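Local coordinates for mevalonate 3-kinase (Thermoplasma acidophilum, PDB 4RKS), which phosphorylates (R)-mevalonate with ATP to give mevalonate 3-phosphate, a step of the alternative mevalonate pathway to isoprenoids in extreme acidophiles, at residues A[35-40]-A[252-257]; A[79-84]-A[124-129]; A[192-197]-A[303-308]; A[198-203]-A[271-276]. One frame throughout, in Å; residues are numbered along the deposited sequence.

Contact 1: residues A[35-40]-A[252-257]; sequences VVLLGG and EDTEEY. With MEV ((R)-mevalonate), chain C.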
loop_
_atom_site.group_PDB
_atom_site.type_symbol
_atom_site.label_atom_id
_atom_site.label_comp_id
_atom_site.label_asym_id
_atom_site.label_seq_id
_atom_site.Cartn_x
_atom_site.Cartn_y
_atom_site.Cartn_z
ATOM N N VAL A 35 6.200 5.608 0.999
ATOM C CA VAL A 35 6.987 6.833 0.812
ATOM C C VAL A 35 7.972 7.034 1.977
ATOM O O VAL A 35 9.134 7.419 1.781
ATOM C CB VAL A 35 6.054 8.071 0.654
ATOM C CG1 VAL A 35 6.811 9.372 0.874
ATOM C CG2 VAL A 35 5.387 8.057 -0.726
ATOM N N VAL A 36 7.498 6.787 3.191
ATOM C CA VAL A 36 8.388 6.517 4.330
ATOM C C VAL A 36 8.129 5.061 4.657
ATOM O O VAL A 36 6.999 4.680 4.993
ATOM C CB VAL A 36 8.122 7.440 5.546
ATOM C CG1 VAL A 36 8.993 7.031 6.763
ATOM C CG2 VAL A 36 8.404 8.900 5.171
ATOM N N LEU A 37 9.166 4.246 4.510
ATOM C CA LEU A 37 8.997 2.815 4.341
ATOM C C LEU A 37 8.876 2.090 5.663
ATOM O O LEU A 37 9.692 2.300 6.559
ATOM C CB LEU A 37 10.171 2.251 3.529
ATOM C CG LEU A 37 10.271 2.837 2.121
ATOM C CD1 LEU A 37 11.544 2.370 1.410
ATOM C CD2 LEU A 37 9.031 2.455 1.339
ATOM N N LEU A 38 7.876 1.213 5.770
ATOM C CA LEU A 38 7.655 0.478 7.011
ATOM C C LEU A 38 8.499 -0.792 7.137
ATOM O O LEU A 38 8.551 -1.615 6.227
ATOM C CB LEU A 38 6.179 0.106 7.150
ATOM C CG LEU A 38 5.871 -0.704 8.409
ATOM C CD1 LEU A 38 6.060 0.176 9.636
ATOM C CD2 LEU A 38 4.451 -1.247 8.334
ATOM N N GLY A 39 9.149 -0.943 8.284
ATOM C CA GLY A 39 9.790 -2.189 8.633
ATOM C C GLY A 39 9.564 -2.472 10.096
ATOM O O GLY A 39 10.027 -1.714 10.960
ATOM N N GLY A 40 8.853 -3.560 10.384
ATOM C CA GLY A 40 8.621 -3.964 11.758
ATOM C C GLY A 40 7.158 -3.918 12.142
ATOM O O GLY A 40 6.477 -2.909 11.954
ATOM N N GLU A 252 15.601 9.280 -0.527
ATOM C CA GLU A 252 16.575 9.217 0.568
ATOM C C GLU A 252 16.152 8.191 1.617
ATOM O O GLU A 252 16.982 7.446 2.127
ATOM C CB GLU A 252 16.758 10.583 1.222
ATOM C CG GLU A 252 17.324 11.627 0.279
ATOM C CD GLU A 252 17.673 12.925 0.981
ATOM O OE1 GLU A 252 18.423 12.877 1.981
ATOM O OE2 GLU A 252 17.198 13.992 0.530
ATOM N N ASP A 253 14.858 8.157 1.925
ATOM C CA ASP A 253 14.313 7.144 2.826
ATOM C C ASP A 253 14.533 5.742 2.271
ATOM O O ASP A 253 14.923 4.836 3.000
ATOM C CB ASP A 253 12.821 7.371 3.072
ATOM C CG ASP A 253 12.315 6.625 4.304
ATOM O OD1 ASP A 253 12.546 7.131 5.423
ATOM O OD2 ASP A 253 11.700 5.540 4.153
ATOM N N THR A 254 14.279 5.578 0.974
ATOM C CA THR A 254 14.479 4.305 0.281
ATOM C C THR A 254 15.923 3.819 0.442
ATOM O O THR A 254 16.166 2.645 0.720
ATOM C CB THR A 254 14.134 4.422 -1.231
ATOM O OG1 THR A 254 12.715 4.501 -1.401
ATOM C CG2 THR A 254 14.647 3.230 -2.011
ATOM N N GLU A 255 16.878 4.722 0.279
ATOM C CA GLU A 255 18.289 4.344 0.351
ATOM C C GLU A 255 18.724 3.949 1.777
ATOM O O GLU A 255 19.453 2.974 1.964
ATOM C CB GLU A 255 19.151 5.487 -0.213
ATOM C CG GLU A 255 18.869 5.702 -1.719
ATOM C CD GLU A 255 19.530 6.938 -2.336
ATOM O OE1 GLU A 255 19.797 7.925 -1.617
ATOM O OE2 GLU A 255 19.764 6.923 -3.565
ATOM N N GLU A 256 18.278 4.698 2.776
ATOM C CA GLU A 256 18.517 4.337 4.180
ATOM C C GLU A 256 17.904 2.977 4.541
ATOM O O GLU A 256 18.543 2.126 5.158
ATOM C CB GLU A 256 17.946 5.415 5.096
ATOM C CG GLU A 256 17.936 5.042 6.573
ATOM C CD GLU A 256 17.305 6.119 7.434
ATOM O OE1 GLU A 256 17.201 7.274 6.968
ATOM O OE2 GLU A 256 16.912 5.814 8.575
ATOM N N TYR A 257 16.647 2.792 4.155
ATOM C CA TYR A 257 15.911 1.565 4.433
ATOM C C TYR A 257 16.603 0.347 3.843
ATOM O O TYR A 257 16.785 -0.668 4.518
ATOM C CB TYR A 257 14.499 1.713 3.875
ATOM C CG TYR A 257 13.513 0.594 4.097
ATOM C CD1 TYR A 257 12.903 0.402 5.339
ATOM C CD2 TYR A 257 13.120 -0.208 3.044
ATOM C CE1 TYR A 257 11.957 -0.583 5.521
ATOM C CE2 TYR A 257 12.176 -1.196 3.213
ATOM C CZ TYR A 257 11.598 -1.381 4.448
ATOM O OH TYR A 257 10.656 -2.367 4.584
HETATM C C8 MEV C . 4.791 -2.480 4.009
HETATM O O8 MEV C . 4.115 -3.340 4.905
HETATM C C2 MEV C . 6.158 -3.069 3.738
HETATM C C3 MEV C . 6.936 -2.512 2.558
HETATM O O7 MEV C . 6.170 -2.452 1.382
HETATM C C4 MEV C . 7.466 -1.120 2.861
HETATM C C5 MEV C . 6.454 -0.018 2.608
HETATM O O3 MEV C . 5.774 0.026 1.539
HETATM O O4 MEV C . 6.271 0.854 3.490
HETATM C C6 MEV C . 8.096 -3.454 2.323
#
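L37 meets Y257 with its side chain and D253 with its backbone N, in the loop whose L38 N binds mevalonate. In a CH-pi contact, L37 CB stands over the middle of the Y257 ring, 3.6 Å from its centroid, while L37 CD1 reaches Y257 CD2 at 3.4 Å and lies against T254 CA. Y257 CG, anti to the backbone N (chi1 -177°), carries the ring out to L37, and the side chains cross at about a right angle. One firm and one weak polar bond accompany the packing. L37 N gives a nearly straight bond (167°) to D253 OD2 at 2.9 Å, on the syn side but tilted out of the carboxylate plane; OD1 is taken by R223 and H230. Y257 OH makes a weak bond to L38 O at 2.8 Å. L38 N points straight at mevalonate O4 (2.8 Å, 175°), and Y257 OH lies 3.6 Å from the ligand's C6. E159 and R163 lie near L38; R163 also bonds the ligand. The N- and C-terminal family regions of this GHMP kinase thus join at the substrate pocket. Helix 243-262 presses on the loop following strand 24-34, with helix 220-238 behind V35 and V36 and helix 207-214 beside L38 and Y257.

Contact 2: residues A[79-84]-A[124-129]; sequences IYFNGT and SGSSDA
F81 sends its ring toward G125 by turning CG anti to its own carbonyl carbon (chi1 -68°), and S124 answers with OG anti to the backbone N (chi1 176°), which carries the hydroxyl to the base of the N82 side chain. The phenyl ring lies along the backbone of the serine-rich loop: F81 CD1 is 3.5 Å from G125 C, S126 N sits over one face, and at the far end F81 CZ comes within 3.6 Å of S126 OG. S124 OG packs against N82 CB at 3.1 Å, and N82 ND2 runs beside S124 CB. A water at the edge of the F81 ring joins the two segments, donating to N82 OD1 at 2.9 Å and accepting from G125 N at 3.0 Å. The same OD1 also takes the backbone N of N119, so one amide oxygen is gripped twice. F81 to T84 form a type I' turn, the tight hairpin between strands 79-81 and 84-86. Residues 124-127 belong to the glycine- and serine-rich ATP-binding loop of this GHMP kinase, leading into helix 128-141 with S127 as N-cap. With an alanine here instead of F81, the G125 and S126 backbone would probably lose the ring packed on it and be freer to shift. Y115, another ATP-binding residue, lies close to the F81 ring, and N119 also reaches G125 O through a weak bond.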
loop_
_atom_site.group_PDB
_atom_site.type_symbol
_atom_site.label_atom_id
_atom_site.label_comp_id
_atom_site.label_asym_id
_atom_site.label_seq_id
_atom_site.Cartn_x
_atom_site.Cartn_y
_atom_site.Cartn_z
ATOM N N ILE A 79 -13.858 -17.902 1.772
ATOM C CA ILE A 79 -12.935 -16.854 1.350
ATOM C C ILE A 79 -12.371 -17.260 0.002
ATOM O O ILE A 79 -11.836 -18.358 -0.129
ATOM C CB ILE A 79 -11.769 -16.667 2.338
ATOM C CG1 ILE A 79 -12.287 -16.484 3.766
ATOM C CG2 ILE A 79 -10.864 -15.530 1.883
ATOM C CD1 ILE A 79 -13.224 -15.348 3.912
ATOM N N TYR A 80 -12.489 -16.390 -0.991
ATOM C CA TYR A 80 -11.971 -16.669 -2.332
ATOM C C TYR A 80 -11.024 -15.569 -2.804
ATOM O O TYR A 80 -11.352 -14.388 -2.708
ATOM C CB TYR A 80 -13.108 -16.804 -3.360
ATOM C CG TYR A 80 -14.047 -17.966 -3.138
ATOM C CD1 TYR A 80 -13.689 -19.255 -3.514
ATOM C CD2 TYR A 80 -15.305 -17.771 -2.577
ATOM C CE1 TYR A 80 -14.554 -20.332 -3.307
ATOM C CE2 TYR A 80 -16.172 -18.834 -2.364
ATOM C CZ TYR A 80 -15.790 -20.112 -2.725
ATOM O OH TYR A 80 -16.653 -21.167 -2.544
ATOM N N PHE A 81 -9.876 -15.975 -3.351
ATOM C CA PHE A 81 -8.919 -15.060 -3.970
ATOM C C PHE A 81 -8.764 -15.384 -5.450
ATOM O O PHE A 81 -8.215 -16.423 -5.806
ATOM C CB PHE A 81 -7.567 -15.137 -3.245
ATOM C CG PHE A 81 -7.608 -14.592 -1.837
ATOM C CD1 PHE A 81 -7.799 -13.233 -1.613
ATOM C CD2 PHE A 81 -7.467 -15.430 -0.747
ATOM C CE1 PHE A 81 -7.844 -12.717 -0.310
ATOM C CE2 PHE A 81 -7.516 -14.925 0.555
ATOM C CZ PHE A 81 -7.701 -13.566 0.768
ATOM N N ASN A 82 -9.267 -14.489 -6.297
ATOM C CA ASN A 82 -9.379 -14.717 -7.738
ATOM C C ASN A 82 -9.960 -16.084 -8.093
ATOM O O ASN A 82 -9.490 -16.750 -9.009
ATOM C CB ASN A 82 -8.021 -14.545 -8.411
ATOM C CG ASN A 82 -7.659 -13.086 -8.627
ATOM O OD1 ASN A 82 -8.099 -12.204 -7.883
ATOM N ND2 ASN A 82 -6.857 -12.824 -9.654
ATOM N N GLY A 83 -10.987 -16.496 -7.364
ATOM C CA GLY A 83 -11.668 -17.739 -7.666
ATOM C C GLY A 83 -11.071 -18.945 -6.958
ATOM O O GLY A 83 -11.615 -20.043 -7.051
ATOM N N THR A 84 -9.958 -18.758 -6.254
ATOM C CA THR A 84 -9.334 -19.871 -5.535
ATOM C C THR A 84 -9.680 -19.807 -4.054
ATOM O O THR A 84 -9.386 -18.815 -3.382
ATOM C CB THR A 84 -7.787 -19.887 -5.712
ATOM O OG1 THR A 84 -7.478 -20.012 -7.102
ATOM C CG2 THR A 84 -7.173 -21.084 -4.984
ATOM N N SER A 124 -2.911 -12.034 -7.475
ATOM C CA SER A 124 -4.041 -12.633 -6.760
ATOM C C SER A 124 -3.731 -12.827 -5.271
ATOM O O SER A 124 -2.613 -13.203 -4.913
ATOM C CB SER A 124 -4.407 -13.977 -7.401
ATOM O OG SER A 124 -5.429 -14.637 -6.683
ATOM N N GLY A 125 -4.707 -12.556 -4.406
ATOM C CA GLY A 125 -4.527 -12.760 -2.973
ATOM C C GLY A 125 -4.758 -11.530 -2.106
ATOM O O GLY A 125 -5.306 -10.525 -2.564
ATOM N N SER A 126 -4.347 -11.616 -0.842
ATOM C CA SER A 126 -4.466 -10.500 0.099
ATOM C C SER A 126 -3.492 -9.375 -0.229
ATOM O O SER A 126 -2.389 -9.636 -0.713
ATOM C CB SER A 126 -4.220 -10.982 1.527
ATOM O OG SER A 126 -5.436 -11.106 2.229
ATOM N N SER A 127 -3.905 -8.134 0.045
ATOM C CA SER A 127 -3.067 -6.947 -0.165
ATOM C C SER A 127 -3.612 -5.778 0.648
ATOM O O SER A 127 -4.668 -5.901 1.277
ATOM C CB SER A 127 -3.016 -6.575 -1.649
ATOM O OG SER A 127 -4.284 -6.117 -2.101
ATOM N N ASP A 128 -2.909 -4.648 0.623
ATOM C CA ASP A 128 -3.424 -3.407 1.216
ATOM C C ASP A 128 -4.785 -3.025 0.629
ATOM O O ASP A 128 -5.709 -2.686 1.367
ATOM C CB ASP A 128 -2.446 -2.244 1.009
ATOM C CG ASP A 128 -1.238 -2.305 1.939
ATOM O OD1 ASP A 128 -1.296 -3.008 2.976
ATOM O OD2 ASP A 128 -0.232 -1.626 1.637
ATOM N N ALA A 129 -4.889 -3.056 -0.699
ATOM C CA ALA A 129 -6.139 -2.767 -1.401
ATOM C C ALA A 129 -7.251 -3.743 -1.007
ATOM O O ALA A 129 -8.410 -3.357 -0.884
ATOM C CB ALA A 129 -5.922 -2.807 -2.933
HETATM O O HOH W 1 -7.540 -11.726 -5.059
#

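Contact 3: residues A[192-197]-A[303-308]; sequences GYSIVA and VESENA
Y193 and E304 lie side by side and point the same way, their ring and carboxylate planes 25° apart, with Y193 CE2 against E304 CG at 3.8 Å. The tyrosine's CG is anti to its carbonyl carbon (chi1 -67°), as is that of the glutamate, and both side chains lead to one lysine: K244 NZ forms a salt bridge with E304 OE2 and a hydrogen bond with Y193 OH. A phenylalanine in place of Y193 lacks the hydroxyl, and K244 would probably be held less firmly, by E304 alone of this pair. Nearer the backbone, V303 O makes a CA-H...O contact with Y193 CA at 3.4 Å. The strands 193-199 and 298-304 run antiparallel here: Y193 and E304 form a non-hydrogen-bonded pair, S194 and V303 a hydrogen-bonded one, closed by S194 N to V303 O and V303 N to S194 O, both at 2.9 Å. V303 CG1 sits between its backbone N and carbonyl carbon (chi1 65°), lying 3.6 Å from S194 O, and V196 CG2 is its more distant apolar neighbour. S194 OG stands 3.9 Å from A308 CB, at the start of helix 308-312. Beyond the strand, S305 N donates a hydrogen bond to G192 O at 2.8 Å, coming from above the carbonyl plane, and L311 packs on both V196 and V303.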
loop_
_atom_site.group_PDB
_atom_site.type_symbol
_atom_site.label_atom_id
_atom_site.label_comp_id
_atom_site.label_asym_id
_atom_site.label_seq_id
_atom_site.Cartn_x
_atom_site.Cartn_y
_atom_site.Cartn_z
ATOM N N GLY A 192 0.207 16.883 -11.813
ATOM C CA GLY A 192 1.307 17.217 -12.699
ATOM C C GLY A 192 2.414 16.179 -12.652
ATOM O O GLY A 192 3.489 16.381 -13.213
ATOM N N TYR A 193 2.163 15.060 -11.978
ATOM C CA TYR A 193 3.212 14.059 -11.792
ATOM C C TYR A 193 2.738 12.681 -12.186
ATOM O O TYR A 193 1.542 12.381 -12.136
ATOM C CB TYR A 193 3.705 14.064 -10.337
ATOM C CG TYR A 193 4.416 15.346 -10.006
ATOM C CD1 TYR A 193 3.699 16.486 -9.660
ATOM C CD2 TYR A 193 5.804 15.433 -10.071
ATOM C CE1 TYR A 193 4.343 17.678 -9.378
ATOM C CE2 TYR A 193 6.460 16.624 -9.787
ATOM C CZ TYR A 193 5.718 17.741 -9.441
ATOM O OH TYR A 193 6.341 18.930 -9.155
ATOM N N SER A 194 3.680 11.851 -12.611
ATOM C CA SER A 194 3.382 10.459 -12.900
ATOM C C SER A 194 4.450 9.601 -12.267
ATOM O O SER A 194 5.506 10.090 -11.890
ATOM C CB SER A 194 3.319 10.191 -14.414
ATOM O OG SER A 194 2.466 11.114 -15.071
ATOM N N ILE A 195 4.171 8.308 -12.166
ATOM C CA ILE A 195 5.176 7.361 -11.723
ATOM C C ILE A 195 5.358 6.292 -12.786
ATOM O O ILE A 195 4.396 5.622 -13.180
ATOM C CB ILE A 195 4.791 6.722 -10.372
ATOM C CG1 ILE A 195 4.880 7.775 -9.259
ATOM C CG2 ILE A 195 5.705 5.539 -10.047
ATOM C CD1 ILE A 195 4.383 7.302 -7.907
ATOM N N VAL A 196 6.580 6.144 -13.286
ATOM C CA VAL A 196 6.855 5.018 -14.171
ATOM C C VAL A 196 7.413 3.848 -13.357
ATOM O O VAL A 196 8.481 3.942 -12.754
ATOM C CB VAL A 196 7.835 5.387 -15.307
ATOM C CG1 VAL A 196 8.020 4.188 -16.255
ATOM C CG2 VAL A 196 7.315 6.588 -16.066
ATOM N N ALA A 197 6.682 2.740 -13.344
ATOM C CA ALA A 197 7.119 1.568 -12.594
ATOM C C ALA A 197 7.906 0.603 -13.486
ATOM O O ALA A 197 7.436 0.185 -14.549
ATOM C CB ALA A 197 5.917 0.858 -11.963
ATOM N N VAL A 303 8.124 11.382 -11.806
ATOM C CA VAL A 303 8.557 12.263 -12.874
ATOM C C VAL A 303 7.473 13.306 -13.157
ATOM O O VAL A 303 6.277 13.058 -12.934
ATOM C CB VAL A 303 8.889 11.448 -14.163
ATOM C CG1 VAL A 303 7.642 10.772 -14.710
ATOM C CG2 VAL A 303 9.550 12.312 -15.247
ATOM N N GLU A 304 7.879 14.474 -13.647
ATOM C CA GLU A 304 6.906 15.471 -14.083
ATOM C C GLU A 304 6.171 14.965 -15.319
ATOM O O GLU A 304 6.754 14.287 -16.177
ATOM C CB GLU A 304 7.575 16.808 -14.358
ATOM C CG GLU A 304 8.076 17.497 -13.112
ATOM C CD GLU A 304 9.117 18.563 -13.426
ATOM O OE1 GLU A 304 10.135 18.225 -14.065
ATOM O OE2 GLU A 304 8.923 19.731 -13.029
ATOM N N SER A 305 4.888 15.294 -15.402
ATOM C CA SER A 305 4.026 14.734 -16.432
ATOM C C SER A 305 4.587 14.979 -17.836
ATOM O O SER A 305 4.521 14.098 -18.698
ATOM C CB SER A 305 2.608 15.298 -16.306
ATOM O OG SER A 305 1.878 14.573 -15.323
ATOM N N GLU A 306 5.172 16.156 -18.039
ATOM C CA GLU A 306 5.708 16.541 -19.343
ATOM C C GLU A 306 6.848 15.621 -19.804
ATOM O O GLU A 306 7.118 15.512 -20.997
ATOM C CB GLU A 306 6.178 17.990 -19.303
ATOM C CG GLU A 306 6.782 18.403 -17.972
ATOM C CD GLU A 306 7.249 19.851 -17.964
ATOM O OE1 GLU A 306 7.614 20.368 -19.045
ATOM O OE2 GLU A 306 7.250 20.470 -16.875
ATOM N N ASN A 307 7.489 14.940 -18.855
ATOM C CA ASN A 307 8.596 14.035 -19.162
ATOM C C ASN A 307 8.267 12.546 -18.980
ATOM O O ASN A 307 9.146 11.693 -19.136
ATOM C CB ASN A 307 9.809 14.395 -18.308
ATOM C CG ASN A 307 10.270 15.822 -18.523
ATOM O OD1 ASN A 307 10.427 16.273 -19.660
ATOM N ND2 ASN A 307 10.484 16.546 -17.427
ATOM N N ALA A 308 7.006 12.230 -18.685
ATOM C CA ALA A 308 6.610 10.858 -18.374
ATOM C C ALA A 308 6.699 9.913 -19.576
ATOM O O ALA A 308 7.194 8.800 -19.435
ATOM C CB ALA A 308 5.196 10.828 -17.798
#

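Contact 4: residues A[198-203]-A[271-276]; sequences FAFDYQ and ENMQKL. With SO4 (sulfate ion), chain D; SO4 (sulfate ion), chain E.
M273 packs its CG on the F200 ring and brings its sulfur near Y202. CB carries the chain in from the helix; CG then lies over one face of the F200 ring, 3.6 Å from the centroid and displaced toward the rim, nearest to F200 CD1 at 3.4 Å. The extended chi2 (171°) takes SD onward to oblique Met-aromatic contacts with both F200 and Y202, 5.0 Å from the centroid of the F200 ring, and chi3 (74°) turns the end, CE. One turn on, L276 CD2 meets the F200 ring at its edge yet lies over a face of F198, 3.5 Å from F198 CG. Y202 OH accepts the backbone N of N272 at 3.0 Å, a bond bent to 157°, while the ring crosses the N272 side chain at about a right angle. Two sulfates, probably from the crystallisation liquor, bind nearby: E271 N donates to O3 of one at 2.6 Å. Q203 N donates to O2 of the other at 2.8 Å. The contact thus combines an apolar core, F198 and F200 against M273 and L276 of helix 271-283, with a polar rim. There the helix's first amides meet a hydroxyl and an anion, consistent with the pull of a helix N-terminus on negative charge.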
loop_
_atom_site.group_PDB
_atom_site.type_symbol
_atom_site.label_atom_id
_atom_site.label_comp_id
_atom_site.label_asym_id
_atom_site.label_seq_id
_atom_site.Cartn_x
_atom_site.Cartn_y
_atom_site.Cartn_z
ATOM N N PHE A 198 9.107 0.257 -13.042
ATOM C CA PHE A 198 9.918 -0.726 -13.735
ATOM C C PHE A 198 9.910 -2.022 -12.952
ATOM O O PHE A 198 10.509 -2.106 -11.872
ATOM C CB PHE A 198 11.345 -0.212 -13.918
ATOM C CG PHE A 198 11.437 1.013 -14.795
ATOM C CD1 PHE A 198 11.233 2.276 -14.270
ATOM C CD2 PHE A 198 11.725 0.893 -16.147
ATOM C CE1 PHE A 198 11.320 3.398 -15.071
ATOM C CE2 PHE A 198 11.806 2.012 -16.956
ATOM C CZ PHE A 198 11.608 3.266 -16.418
ATOM N N ALA A 199 9.239 -3.032 -13.507
ATOM C CA ALA A 199 9.079 -4.327 -12.846
ATOM C C ALA A 199 10.126 -5.355 -13.302
ATOM O O ALA A 199 10.171 -5.716 -14.473
ATOM C CB ALA A 199 7.672 -4.858 -13.094
ATOM N N PHE A 200 10.964 -5.823 -12.381
ATOM C CA PHE A 200 12.005 -6.804 -12.702
ATOM C C PHE A 200 11.565 -8.206 -12.266
ATOM O O PHE A 200 10.717 -8.343 -11.392
ATOM C CB PHE A 200 13.329 -6.424 -12.033
ATOM C CG PHE A 200 13.891 -5.110 -12.495
ATOM C CD1 PHE A 200 13.407 -3.917 -11.990
ATOM C CD2 PHE A 200 14.920 -5.071 -13.428
ATOM C CE1 PHE A 200 13.921 -2.708 -12.414
ATOM C CE2 PHE A 200 15.440 -3.867 -13.855
ATOM C CZ PHE A 200 14.943 -2.682 -13.345
ATOM N N ASP A 201 12.139 -9.251 -12.856
ATOM C CA ASP A 201 11.607 -10.595 -12.618
ATOM C C ASP A 201 12.265 -11.365 -11.469
ATOM O O ASP A 201 11.920 -12.523 -11.235
ATOM C CB ASP A 201 11.690 -11.432 -13.901
ATOM C CG ASP A 201 13.092 -11.491 -14.482
ATOM O OD1 ASP A 201 13.207 -11.633 -15.720
ATOM O OD2 ASP A 201 14.076 -11.402 -13.715
ATOM N N TYR A 202 13.207 -10.737 -10.765
ATOM C CA TYR A 202 13.814 -11.358 -9.585
ATOM C C TYR A 202 12.760 -11.795 -8.571
ATOM O O TYR A 202 11.809 -11.058 -8.305
ATOM C CB TYR A 202 14.785 -10.406 -8.895
ATOM C CG TYR A 202 15.900 -9.897 -9.772
ATOM C CD1 TYR A 202 17.033 -10.667 -10.011
ATOM C CD2 TYR A 202 15.831 -8.641 -10.342
ATOM C CE1 TYR A 202 18.060 -10.198 -10.797
ATOM C CE2 TYR A 202 16.854 -8.163 -11.135
ATOM C CZ TYR A 202 17.965 -8.944 -11.361
ATOM O OH TYR A 202 18.982 -8.456 -12.149
ATOM N N GLN A 203 12.934 -12.989 -8.009
ATOM C CA GLN A 203 12.036 -13.477 -6.966
ATOM C C GLN A 203 12.180 -12.579 -5.749
ATOM O O GLN A 203 13.297 -12.258 -5.343
ATOM C CB GLN A 203 12.342 -14.934 -6.609
ATOM N N GLU A 271 20.899 -6.729 -9.198
ATOM C CA GLU A 271 21.888 -6.156 -10.117
ATOM C C GLU A 271 21.305 -5.257 -11.207
ATOM O O GLU A 271 21.758 -4.125 -11.379
ATOM C CB GLU A 271 22.715 -7.266 -10.780
ATOM C CG GLU A 271 23.735 -6.723 -11.775
ATOM C CD GLU A 271 24.599 -7.803 -12.402
ATOM O OE1 GLU A 271 24.283 -8.239 -13.532
ATOM O OE2 GLU A 271 25.602 -8.201 -11.770
ATOM N N ASN A 272 20.317 -5.751 -11.948
ATOM C CA ASN A 272 19.726 -4.953 -13.019
ATOM C C ASN A 272 18.908 -3.782 -12.474
ATOM O O ASN A 272 18.716 -2.768 -13.165
ATOM C CB ASN A 272 18.856 -5.825 -13.927
ATOM C CG ASN A 272 19.676 -6.799 -14.755
ATOM O OD1 ASN A 272 20.882 -6.633 -14.907
ATOM N ND2 ASN A 272 19.020 -7.821 -15.290
ATOM N N MET A 273 18.426 -3.922 -11.240
ATOM C CA MET A 273 17.729 -2.822 -10.577
ATOM C C MET A 273 18.716 -1.700 -10.255
ATOM O O MET A 273 18.420 -0.523 -10.461
ATOM C CB MET A 273 17.027 -3.305 -9.305
ATOM C CG MET A 273 15.822 -4.177 -9.578
ATOM S SD MET A 273 15.145 -4.939 -8.096
ATOM C CE MET A 273 14.329 -3.535 -7.305
ATOM N N GLN A 274 19.898 -2.073 -9.779
ATOM C CA GLN A 274 20.923 -1.091 -9.452
ATOM C C GLN A 274 21.448 -0.411 -10.724
ATOM O O GLN A 274 21.775 0.775 -10.707
ATOM C CB GLN A 274 22.064 -1.745 -8.661
ATOM C CG GLN A 274 23.170 -0.779 -8.217
ATOM C CD GLN A 274 22.638 0.521 -7.596
ATOM O OE1 GLN A 274 21.881 0.500 -6.619
ATOM N NE2 GLN A 274 23.040 1.659 -8.165
ATOM N N LYS A 275 21.515 -1.148 -11.828
ATOM C CA LYS A 275 21.939 -0.544 -13.094
ATOM C C LYS A 275 20.952 0.529 -13.554
ATOM O O LYS A 275 21.364 1.584 -14.045
ATOM C CB LYS A 275 22.103 -1.605 -14.189
ATOM C CG LYS A 275 23.344 -2.482 -14.053
ATOM C CD LYS A 275 23.391 -3.524 -15.171
ATOM C CE LYS A 275 24.578 -4.466 -15.015
ATOM N NZ LYS A 275 24.460 -5.647 -15.915
ATOM N N LEU A 276 19.654 0.262 -13.410
ATOM C CA LEU A 276 18.643 1.245 -13.793
ATOM C C LEU A 276 18.780 2.501 -12.937
ATOM O O LEU A 276 18.763 3.620 -13.448
ATOM C CB LEU A 276 17.231 0.674 -13.667
ATOM C CG LEU A 276 16.078 1.668 -13.896
ATOM C CD1 LEU A 276 16.042 2.197 -15.337
ATOM C CD2 LEU A 276 14.733 1.060 -13.526
HETATM S S SO4 D . 16.029 -14.989 -8.743
HETATM O O1 SO4 D . 17.470 -14.802 -8.594
HETATM O O2 SO4 D . 15.353 -14.404 -7.592
HETATM O O3 SO4 D . 15.570 -14.340 -9.970
HETATM O O4 SO4 D . 15.717 -16.413 -8.809
HETATM S S SO4 E . 22.562 -9.401 -7.350
HETATM O O1 SO4 E . 23.033 -8.203 -6.659
HETATM O O2 SO4 E . 22.085 -10.363 -6.360
HETATM O O3 SO4 E . 21.477 -9.053 -8.262
HETATM O O4 SO4 E . 23.655 -9.988 -8.121
#

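Overall arrangement
Contact 1 is the one that touches the substrate: the 35-40 loop and helix 243-262 line the mevalonate pocket, bringing together the N- and C-terminal family regions. Contact 2 carries the ATP loop, its centre 26 Å from that of contact 1, with S126 about 12 Å from mevalonate between nearest side-chain and ligand atoms. Contacts 3 and 4 share strand 193-199, their segments adjoining in sequence and their centres 20 Å apart. Contact 3 is away from the annotated sites, whereas contact 4 leads to R204, an ATP-binding residue about 7 Å from the Y202 side chain. Helices 243-262 and 271-283 follow each other, linking contacts 1 and 4, whose centres are 18 Å apart.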